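Local coordinates for chromosome-partitioning protein Spo0J (Thermus thermophilus HB27, PDB 1VZ0) that binds the plasmid centromere-like site parS, stimulates the ATPase activity of Soj and is probably involved in chromosome partitioning, at residues A104-L109 against M133-E138; P120-R125 against A167-E172; Q159-A164 against D188-L193; A178-M183 against Q205-R210. All coordinates share one frame; numbering follows the deposited sequence.

Contact 1 (A104-L109 against M133-E138); sequences ALELAL and MGLTQE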
# COMPACT_ATOMS: atom_id res chain seq x y z
N ALA C 104 7.35 12.74 16.97
CA ALA C 104 6.09 12.59 16.25
C ALA C 104 6.35 12.02 14.87
O ALA C 104 5.60 11.17 14.38
CB ALA C 104 5.38 13.93 16.14
N LEU C 105 7.42 12.48 14.24
CA LEU C 105 7.79 12.00 12.91
C LEU C 105 8.22 10.55 13.01
O LEU C 105 7.83 9.71 12.21
CB LEU C 105 8.94 12.83 12.35
CG LEU C 105 8.93 13.12 10.85
CD1 LEU C 105 10.35 13.46 10.42
CD2 LEU C 105 8.41 11.93 10.06
N GLU C 106 9.05 10.26 14.01
CA GLU C 106 9.53 8.91 14.23
C GLU C 106 8.33 7.98 14.43
O GLU C 106 8.30 6.88 13.88
CB GLU C 106 10.47 8.89 15.44
CG GLU C 106 10.92 7.50 15.89
CD GLU C 106 11.99 7.54 16.98
OE1 GLU C 106 12.28 6.47 17.57
OE2 GLU C 106 12.55 8.63 17.25
N LEU C 107 7.34 8.42 15.19
CA LEU C 107 6.17 7.60 15.42
C LEU C 107 5.40 7.40 14.12
O LEU C 107 4.91 6.31 13.84
CB LEU C 107 5.25 8.22 16.48
CG LEU C 107 5.68 8.07 17.94
CD1 LEU C 107 4.70 8.83 18.83
CD2 LEU C 107 5.72 6.59 18.33
N ALA C 108 5.29 8.45 13.32
CA ALA C 108 4.57 8.34 12.05
C ALA C 108 5.25 7.32 11.14
O ALA C 108 4.59 6.50 10.51
CB ALA C 108 4.50 9.69 11.36
N LEU C 109 6.57 7.37 11.09
CA LEU C 109 7.31 6.43 10.26
C LEU C 109 7.14 5.01 10.79
O LEU C 109 6.90 4.09 10.02
CB LEU C 109 8.79 6.81 10.22
CG LEU C 109 9.09 8.11 9.47
CD1 LEU C 109 10.51 8.56 9.77
CD2 LEU C 109 8.89 7.90 7.97
N MET C 133 17.31 10.54 10.74
CA MET C 133 16.89 11.24 11.94
C MET C 133 17.84 10.95 13.09
O MET C 133 17.64 11.44 14.20
CB MET C 133 15.46 10.85 12.29
CG MET C 133 14.43 11.56 11.44
SD MET C 133 12.77 11.04 11.79
CE MET C 133 12.71 11.28 13.59
N GLY C 134 18.87 10.16 12.83
CA GLY C 134 19.83 9.86 13.88
C GLY C 134 19.81 8.46 14.46
O GLY C 134 20.71 8.09 15.21
N LEU C 135 18.79 7.66 14.13
CA LEU C 135 18.73 6.31 14.66
C LEU C 135 19.71 5.36 14.00
O LEU C 135 20.24 5.63 12.92
CB LEU C 135 17.33 5.72 14.53
CG LEU C 135 16.27 6.18 15.53
CD1 LEU C 135 15.89 7.62 15.24
CD2 LEU C 135 15.06 5.27 15.43
N THR C 136 19.94 4.24 14.68
CA THR C 136 20.83 3.20 14.21
C THR C 136 19.96 2.07 13.73
O THR C 136 18.78 1.98 14.10
CB THR C 136 21.71 2.66 15.35
OG1 THR C 136 22.13 3.73 16.19
CG2 THR C 136 22.94 1.95 14.78
N GLN C 137 20.53 1.20 12.90
CA GLN C 137 19.79 0.06 12.37
C GLN C 137 19.25 -0.75 13.54
O GLN C 137 18.16 -1.32 13.48
CB GLN C 137 20.70 -0.80 11.49
CG GLN C 137 21.33 -0.03 10.33
CD GLN C 137 21.96 -0.94 9.30
OE1 GLN C 137 22.57 -0.48 8.34
NE2 GLN C 137 21.82 -2.25 9.50
N GLU C 138 20.03 -0.79 14.63
CA GLU C 138 19.66 -1.52 15.83
C GLU C 138 18.36 -0.98 16.43
O GLU C 138 17.41 -1.73 16.64
CB GLU C 138 20.78 -1.44 16.87
CG GLU C 138 22.11 -2.09 16.45
CD GLU C 138 22.91 -1.25 15.45
OE1 GLU C 138 22.44 -1.05 14.31
OE2 GLU C 138 24.01 -0.79 15.80

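Contact 2 (P120-R125 against A167-E172); sequences PVEEAR and ALERGE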
# COMPACT_ATOMS: atom_id res chain seq x y z
N PRO C 120 8.24 -3.77 -0.10
CA PRO C 120 9.60 -3.72 0.41
C PRO C 120 10.35 -2.42 0.10
O PRO C 120 11.32 -2.08 0.78
CB PRO C 120 10.25 -4.97 -0.19
CG PRO C 120 9.44 -5.23 -1.42
CD PRO C 120 8.04 -4.94 -0.98
N VAL C 121 9.90 -1.69 -0.92
CA VAL C 121 10.57 -0.43 -1.27
C VAL C 121 10.23 0.64 -0.23
O VAL C 121 11.10 1.38 0.23
CB VAL C 121 10.15 0.07 -2.67
CG1 VAL C 121 10.86 1.37 -3.00
CG2 VAL C 121 10.49 -0.98 -3.72
N GLU C 122 8.96 0.71 0.14
CA GLU C 122 8.52 1.68 1.13
C GLU C 122 9.16 1.32 2.46
O GLU C 122 9.50 2.20 3.25
CB GLU C 122 7.00 1.63 1.29
CG GLU C 122 6.24 1.95 0.03
CD GLU C 122 4.75 1.96 0.29
OE1 GLU C 122 4.25 2.94 0.88
OE2 GLU C 122 4.08 0.98 -0.09
N GLU C 123 9.31 0.03 2.69
CA GLU C 123 9.93 -0.43 3.92
C GLU C 123 11.33 0.18 4.00
O GLU C 123 11.71 0.73 5.02
CB GLU C 123 10.03 -1.95 3.93
CG GLU C 123 10.57 -2.51 5.22
CD GLU C 123 10.90 -4.00 5.13
OE1 GLU C 123 11.40 -4.56 6.12
OE2 GLU C 123 10.65 -4.60 4.05
N ALA C 124 12.08 0.07 2.90
CA ALA C 124 13.43 0.60 2.84
C ALA C 124 13.47 2.12 3.01
O ALA C 124 14.31 2.63 3.74
CB ALA C 124 14.09 0.21 1.51
N ARG C 125 12.55 2.84 2.37
CA ARG C 125 12.53 4.30 2.49
C ARG C 125 12.27 4.71 3.93
O ARG C 125 12.80 5.72 4.41
CB ARG C 125 11.46 4.92 1.57
CG ARG C 125 11.71 4.71 0.09
CD ARG C 125 10.64 5.40 -0.75
NE ARG C 125 10.73 5.02 -2.16
CZ ARG C 125 11.72 5.39 -2.97
NH1 ARG C 125 11.72 4.97 -4.23
NH2 ARG C 125 12.70 6.17 -2.54
N ALA C 167 9.17 -1.62 -10.80
CA ALA C 167 8.82 -2.96 -11.24
C ALA C 167 8.60 -3.85 -10.02
O ALA C 167 7.78 -4.78 -10.04
CB ALA C 167 9.93 -3.51 -12.10
N LEU C 168 9.32 -3.55 -8.95
CA LEU C 168 9.21 -4.31 -7.72
C LEU C 168 7.86 -3.99 -7.08
O LEU C 168 7.13 -4.89 -6.66
CB LEU C 168 10.33 -3.93 -6.75
CG LEU C 168 10.82 -5.05 -5.82
CD1 LEU C 168 11.71 -4.45 -4.76
CD2 LEU C 168 9.65 -5.77 -5.18
N GLU C 169 7.54 -2.71 -6.99
CA GLU C 169 6.27 -2.29 -6.43
C GLU C 169 5.08 -2.81 -7.25
O GLU C 169 4.03 -3.13 -6.69
CB GLU C 169 6.22 -0.77 -6.34
CG GLU C 169 7.44 -0.18 -5.68
CD GLU C 169 7.09 0.82 -4.60
OE1 GLU C 169 6.50 0.41 -3.59
OE2 GLU C 169 7.41 2.01 -4.78
N ARG C 170 5.23 -2.90 -8.56
CA ARG C 170 4.16 -3.40 -9.41
C ARG C 170 4.04 -4.92 -9.29
O ARG C 170 3.08 -5.51 -9.78
CB ARG C 170 4.39 -3.06 -10.89
CG ARG C 170 4.15 -1.60 -11.25
CD ARG C 170 3.96 -1.45 -12.75
NE ARG C 170 5.11 -1.94 -13.50
CZ ARG C 170 6.20 -1.23 -13.75
NH1 ARG C 170 7.21 -1.76 -14.43
NH2 ARG C 170 6.28 0.03 -13.32
N GLY C 171 5.02 -5.54 -8.65
CA GLY C 171 4.99 -6.99 -8.51
C GLY C 171 5.42 -7.69 -9.78
O GLY C 171 5.20 -8.89 -9.91
N GLU C 172 6.04 -6.97 -10.71
CA GLU C 172 6.53 -7.56 -11.95
C GLU C 172 7.80 -8.37 -11.69
O GLU C 172 8.13 -9.26 -12.46
CB GLU C 172 6.78 -6.47 -13.00
CG GLU C 172 5.51 -5.84 -13.54
CD GLU C 172 5.77 -4.68 -14.47
OE1 GLU C 172 4.79 -4.06 -14.95
OE2 GLU C 172 6.96 -4.37 -14.74
O HOH W 1 9.75 3.74 -5.49
O HOH W 2 8.34 3.68 -2.03

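Contact 3 (Q159-A164 against D188-L193); sequences QLPPEA and DRLWGL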
# COMPACT_ATOMS: atom_id res chain seq x y z
N GLN C 159 19.62 1.55 -3.81
CA GLN C 159 20.64 1.93 -4.77
C GLN C 159 20.27 1.44 -6.15
O GLN C 159 21.04 1.58 -7.10
CB GLN C 159 22.01 1.42 -4.34
CG GLN C 159 22.09 -0.00 -3.91
CD GLN C 159 23.37 -0.29 -3.13
OE1 GLN C 159 23.60 0.29 -2.07
NE2 GLN C 159 24.20 -1.19 -3.66
N LEU C 160 19.07 0.87 -6.28
CA LEU C 160 18.60 0.38 -7.57
C LEU C 160 18.00 1.54 -8.36
O LEU C 160 17.53 2.52 -7.79
CB LEU C 160 17.55 -0.73 -7.39
CG LEU C 160 18.00 -2.14 -6.95
CD1 LEU C 160 16.78 -3.04 -6.74
CD2 LEU C 160 18.90 -2.75 -8.03
N PRO C 161 18.03 1.46 -9.69
CA PRO C 161 17.45 2.56 -10.46
C PRO C 161 15.93 2.62 -10.24
O PRO C 161 15.29 1.60 -9.99
CB PRO C 161 17.82 2.21 -11.90
CG PRO C 161 17.99 0.71 -11.87
CD PRO C 161 18.67 0.46 -10.56
N PRO C 162 15.34 3.83 -10.30
CA PRO C 162 13.90 4.03 -10.11
C PRO C 162 13.00 3.01 -10.83
O PRO C 162 12.09 2.45 -10.22
CB PRO C 162 13.68 5.46 -10.60
CG PRO C 162 14.97 6.14 -10.22
CD PRO C 162 16.02 5.10 -10.61
N GLU C 163 13.25 2.75 -12.11
CA GLU C 163 12.43 1.78 -12.84
C GLU C 163 12.50 0.36 -12.25
O GLU C 163 11.53 -0.39 -12.32
CB GLU C 163 12.77 1.77 -14.34
CG GLU C 163 14.23 1.93 -14.67
CD GLU C 163 14.65 3.39 -14.70
OE1 GLU C 163 14.29 4.09 -15.66
OE2 GLU C 163 15.35 3.83 -13.76
N ALA C 164 13.62 -0.01 -11.66
CA ALA C 164 13.72 -1.33 -11.06
C ALA C 164 12.86 -1.34 -9.79
O ALA C 164 12.18 -2.32 -9.50
CB ALA C 164 15.14 -1.67 -10.72
N ASP C 188 24.69 -1.65 -15.81
CA ASP C 188 24.13 -2.81 -16.50
C ASP C 188 22.80 -3.20 -15.91
O ASP C 188 22.14 -4.12 -16.39
CB ASP C 188 25.09 -3.99 -16.39
CG ASP C 188 26.40 -3.75 -17.09
OD1 ASP C 188 27.40 -4.40 -16.72
OD2 ASP C 188 26.42 -2.93 -18.03
N ARG C 189 22.38 -2.51 -14.86
CA ARG C 189 21.15 -2.85 -14.18
C ARG C 189 19.88 -2.69 -15.00
O ARG C 189 18.98 -3.53 -14.91
CB ARG C 189 21.07 -2.07 -12.87
CG ARG C 189 22.14 -2.54 -11.90
CD ARG C 189 22.21 -1.75 -10.61
NE ARG C 189 23.29 -2.28 -9.80
CZ ARG C 189 23.79 -1.70 -8.71
NH1 ARG C 189 24.78 -2.29 -8.05
NH2 ARG C 189 23.31 -0.54 -8.28
N LEU C 190 19.78 -1.63 -15.78
CA LEU C 190 18.60 -1.44 -16.60
C LEU C 190 18.55 -2.58 -17.61
O LEU C 190 17.51 -3.22 -17.79
CB LEU C 190 18.63 -0.09 -17.32
CG LEU C 190 18.26 1.07 -16.39
CD1 LEU C 190 18.18 2.39 -17.17
CD2 LEU C 190 16.91 0.78 -15.74
N TRP C 191 19.68 -2.86 -18.24
CA TRP C 191 19.73 -3.95 -19.20
C TRP C 191 19.24 -5.23 -18.52
O TRP C 191 18.41 -5.96 -19.07
CB TRP C 191 21.15 -4.17 -19.69
CG TRP C 191 21.23 -5.36 -20.60
CD1 TRP C 191 20.77 -5.44 -21.88
CD2 TRP C 191 21.69 -6.67 -20.26
NE1 TRP C 191 20.91 -6.72 -22.35
CE2 TRP C 191 21.48 -7.50 -21.38
CE3 TRP C 191 22.27 -7.22 -19.11
CZ2 TRP C 191 21.82 -8.85 -21.39
CZ3 TRP C 191 22.61 -8.57 -19.11
CH2 TRP C 191 22.38 -9.37 -20.25
N GLY C 192 19.76 -5.50 -17.33
CA GLY C 192 19.36 -6.70 -16.62
C GLY C 192 17.87 -6.74 -16.33
O GLY C 192 17.24 -7.80 -16.43
N LEU C 193 17.31 -5.59 -15.97
CA LEU C 193 15.89 -5.49 -15.65
C LEU C 193 15.08 -5.89 -16.88
O LEU C 193 14.13 -6.66 -16.78
CB LEU C 193 15.53 -4.06 -15.24
CG LEU C 193 14.38 -3.75 -14.27
CD1 LEU C 193 13.81 -2.38 -14.64
CD2 LEU C 193 13.30 -4.82 -14.31
O HOH W 3 21.89 1.53 -9.63

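Contact 4 (A178-M183 against Q205-R210); sequences ARALLM and QAEALR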
# COMPACT_ATOMS: atom_id res chain seq x y z
N ALA C 178 15.56 -8.24 -7.51
CA ALA C 178 16.16 -6.98 -7.15
C ALA C 178 17.55 -7.23 -6.57
O ALA C 178 18.52 -6.55 -6.94
CB ALA C 178 15.26 -6.25 -6.13
N ARG C 179 17.67 -8.21 -5.68
CA ARG C 179 18.97 -8.52 -5.10
C ARG C 179 19.94 -8.97 -6.19
O ARG C 179 21.13 -8.66 -6.11
CB ARG C 179 18.87 -9.62 -4.05
CG ARG C 179 18.00 -9.26 -2.87
CD ARG C 179 18.10 -10.29 -1.77
NE ARG C 179 16.91 -10.24 -0.93
CZ ARG C 179 15.84 -11.00 -1.09
NH1 ARG C 179 14.80 -10.87 -0.28
NH2 ARG C 179 15.81 -11.93 -2.04
N ALA C 180 19.44 -9.70 -7.19
CA ALA C 180 20.30 -10.15 -8.27
C ALA C 180 20.79 -8.94 -9.08
O ALA C 180 21.95 -8.87 -9.47
CB ALA C 180 19.55 -11.14 -9.19
N LEU C 181 19.89 -7.98 -9.32
CA LEU C 181 20.25 -6.78 -10.07
C LEU C 181 21.30 -5.97 -9.32
O LEU C 181 22.11 -5.29 -9.94
CB LEU C 181 19.01 -5.91 -10.35
CG LEU C 181 17.98 -6.49 -11.33
CD1 LEU C 181 16.77 -5.56 -11.41
CD2 LEU C 181 18.59 -6.69 -12.71
N LEU C 182 21.30 -6.04 -7.99
CA LEU C 182 22.27 -5.32 -7.18
C LEU C 182 23.66 -5.91 -7.34
O LEU C 182 24.63 -5.25 -7.01
CB LEU C 182 21.90 -5.35 -5.68
CG LEU C 182 20.78 -4.39 -5.24
CD1 LEU C 182 20.46 -4.61 -3.77
CD2 LEU C 182 21.21 -2.94 -5.50
N MET C 183 23.74 -7.14 -7.83
CA MET C 183 25.04 -7.79 -8.03
C MET C 183 25.62 -7.38 -9.37
O MET C 183 26.81 -7.58 -9.63
CB MET C 183 24.91 -9.33 -7.93
CG MET C 183 24.44 -9.81 -6.54
SD MET C 183 24.69 -11.57 -6.13
CE MET C 183 24.06 -12.31 -7.66
N GLN C 205 17.92 -17.63 -12.65
CA GLN C 205 18.46 -17.23 -13.94
C GLN C 205 18.86 -15.76 -13.95
O GLN C 205 19.70 -15.37 -14.76
CB GLN C 205 17.48 -17.57 -15.08
CG GLN C 205 16.03 -17.38 -14.76
CD GLN C 205 15.11 -18.25 -15.63
OE1 GLN C 205 13.89 -18.16 -15.52
NE2 GLN C 205 15.70 -19.08 -16.48
N ALA C 206 18.28 -14.95 -13.07
CA ALA C 206 18.67 -13.54 -13.01
C ALA C 206 20.09 -13.48 -12.44
O ALA C 206 20.87 -12.60 -12.77
CB ALA C 206 17.71 -12.75 -12.14
N GLU C 207 20.43 -14.44 -11.59
CA GLU C 207 21.76 -14.51 -11.00
C GLU C 207 22.78 -14.88 -12.09
O GLU C 207 23.94 -14.48 -12.04
CB GLU C 207 21.81 -15.55 -9.88
CG GLU C 207 21.03 -15.18 -8.63
CD GLU C 207 21.00 -16.31 -7.59
OE1 GLU C 207 20.40 -16.13 -6.52
OE2 GLU C 207 21.57 -17.39 -7.86
N ALA C 208 22.33 -15.66 -13.07
CA ALA C 208 23.20 -16.07 -14.16
C ALA C 208 23.51 -14.92 -15.11
O ALA C 208 24.43 -15.00 -15.92
CB ALA C 208 22.57 -17.23 -14.91
N LEU C 209 22.74 -13.84 -15.02
CA LEU C 209 22.96 -12.70 -15.89
C LEU C 209 24.36 -12.10 -15.77
O LEU C 209 24.86 -11.48 -16.70
CB LEU C 209 21.90 -11.62 -15.64
CG LEU C 209 20.55 -11.95 -16.27
CD1 LEU C 209 19.55 -10.86 -15.99
CD2 LEU C 209 20.74 -12.11 -17.76
N ARG C 210 24.99 -12.29 -14.61
CA ARG C 210 26.33 -11.77 -14.40
C ARG C 210 27.30 -12.45 -15.37
O ARG C 210 27.45 -13.67 -15.36
CB ARG C 210 26.78 -12.03 -12.97
CG ARG C 210 25.93 -11.34 -11.92
CD ARG C 210 26.81 -10.52 -10.98
NE ARG C 210 27.90 -11.33 -10.45
CZ ARG C 210 28.94 -10.86 -9.77
NH1 ARG C 210 29.87 -11.70 -9.34
NH2 ARG C 210 29.07 -9.56 -9.53
O HOH W 4 22.80 -11.35 -11.49

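Contact 1 (A104-L109 against M133-E138)
M133 has the largest share of this contact, and its side chain can be followed outward. CB points toward helix 101-114 and sets CG anti to the carbonyl carbon (chi1 -78°); within the two segments CB and CG have no close partner, and those begin at SD. An extended chi2 brings SD against two leucine methyls that lie from it in directions roughly at right angles, 3.7 Å to L105 CD1 and 3.9 Å to L109 CD1, the L109 side chain coming tip to tip and that of L105 crossing obliquely. At chi3 (53°) the chain bends, and CE turns against the helix wall, 3.8 Å from E106 CB. E106 itself runs out straight, CG anti to its backbone N (chi1 173°), and crosses L135 obliquely, so that its OE1 lies 3.7 Å from L135 CD2. That carboxylate oxygen is in a salt bridge with R143 on helix 137-144. G134 ends helix 120-132 in a Schellman motif, turning the chain toward the inferred helix-turn-helix of residues 137-156. M133 and L135, on either side of G134, both pack on helix 101-114 of the ParB N-terminal domain. Across the two segments the joint rests on dispersion between thioether and methyl groups and on leucine methyls beside a carboxylate, while the charge of E106 is met by R143.

Contact 2 (P120-R125 against A167-E172)
P120 opens helix 120-132 and offers the corner of its ring: CG lies 3.8 Å from L168 CD2, the two side chains crossing obliquely. V121 follows and points toward helix 162-169. Its CG1 is anti to the backbone N (chi1 -180°), which leaves CG2 to meet L168 CD1 at 3.8 Å as the two chains slide past each other. The same valine packs against E169, whose side chain crosses it at about a right angle and bends at chi2 (-131°), laying the carboxylate along the branch point with CD 3.7 Å from V121 CB. E122 comes next, its CG 3.9 Å from E169 OE1. The carboxylates of E122 and E169 stand only 4.3 Å apart, from E122 OE2 to E169 OE1, but each has another partner: R39 of the second subunit for E122, the hydroxyl of S119 for E169. One helical turn after V121, R125 reaches E169 through water, not directly. Water 1 is 2.6 Å from R125 NH1 and gives a bond to E169 OE2 at 3.0 Å; water 2 bridges R125 NE to the same oxygen, its bond to OE2 being weak. An alanine at E169 removes the carboxylate lying on V121 and would probably loosen this packing and leave S119 OG and the two waters without this acceptor. Within the ParB HTH domain the buried helix-helix joint thus combines a proline-valine-leucine patch with a largely buried carboxylate, whose charge is likely to be stabilised by S119 and the solvated guanidinium despite its acidic neighbour.

Contact 3 (Q159-A164 against D188-L193)
The guanidinium of R189 works here through its rim: at its edge, near the plane, stands the backbone O of Q159, 3.3 Å from R189 NH2. A water joins the same two atoms, donating to Q159 O at 2.7 Å and accepting from R189 NH2 at 2.9 Å. The arginine gets there by an extended chain from CG to NE (chi2 175°), and its NE is bonded to the carbonyl of L184, so NE has a protein acceptor and NH2 a water. The P161 ring lies across the aliphatic part of this chain at about a right angle, with P161 CD 4.2 Å from R189 CD, and P161 CG meets L190 CD2 at 4.0 Å. The carboxylate of E163 is hydrogen-bonded through OE1 to S53 OG of the second subunit. Further along, L193 sets its CG anti to the backbone N (chi1 -151°) and lowers CD1 to 3.7 Å from A164 CA. A164, having only a methyl, lets the backbones approach to 6.6 Å between its CA and that of L193. An alanine at L193 takes away the methyls on A164 and facing L60 of the second subunit, and would probably loosen the place where the backbones come nearest. P161 sits at the N-cap position of helix 162-169, and the contact joins the beginnings of two helices, 162-169 and 189-199, which follow the inferred helix-turn-helix within the all-helical ParB HTH domain.

Contact 4 (A178-M183 against Q205-R210)
Apolar packing comes first. A180 and A206 turn their methyls toward each other, CB to CB at 3.8 Å, and with no larger group between them the backbones close to 5.3 Å between the CA atoms of A180 and E207. M183 continues the patch outward: with CG anti to the carbonyl carbon and a bend at chi3 (-47°), its CE comes 4.3 Å from E207 CG, while its CB lies 3.8 Å from R210 CD. A206 and L181 both pack on I196 of helix 189-199.

In the fold, the contact joins the later part of helix 175-183 to the short helix 203-207 near the end of the modelled chain, inside the ParB HTH domain. A type I beta turn runs from E207 to R210 and brings R210 round to face M183.

The direct polar link is one hydrogen bond, from R210 NH2 to M183 O at 3.0 Å, with an N-H...O angle of 155°. The donor approaches in the carbonyl plane, and the carbonyl oxygen lies near the guanidinium plane. To place the group, the arginine folds at chi2 (-127°) and chi3, so that NH2 comes to the M183 carbonyl oxygen within that carbonyl plane.

Solvent supplies a second polar link. Water 4 gives a bond of 2.6 Å to A206 O and a weak one to A180 O, joining two helical carbonyls beside the alanine pair.

Contacts 2 and 3 are buried, contact 4 partly so, and contact 1 lies at the surface. Contacts 2 and 3 share helix 162-169 and touch where A167 CB meets L193 CD2 at 4.2 Å; L168 CD1 likewise meets A178 CB at 4.2 Å, linking contact 2 to contact 4. Contacts 3 and 4 are the closest pair, about 11 Å between centres. Contact 1 stands apart, joining the ParB N-terminal domain to the HTH domain by thioether and leucine packing, without the water bridges found in the other three. Contact 4 has a clear direct hydrogen bond between its segments. Contacts 1, 2 and 3 also touch the second subunit, whereas contact 4 does not.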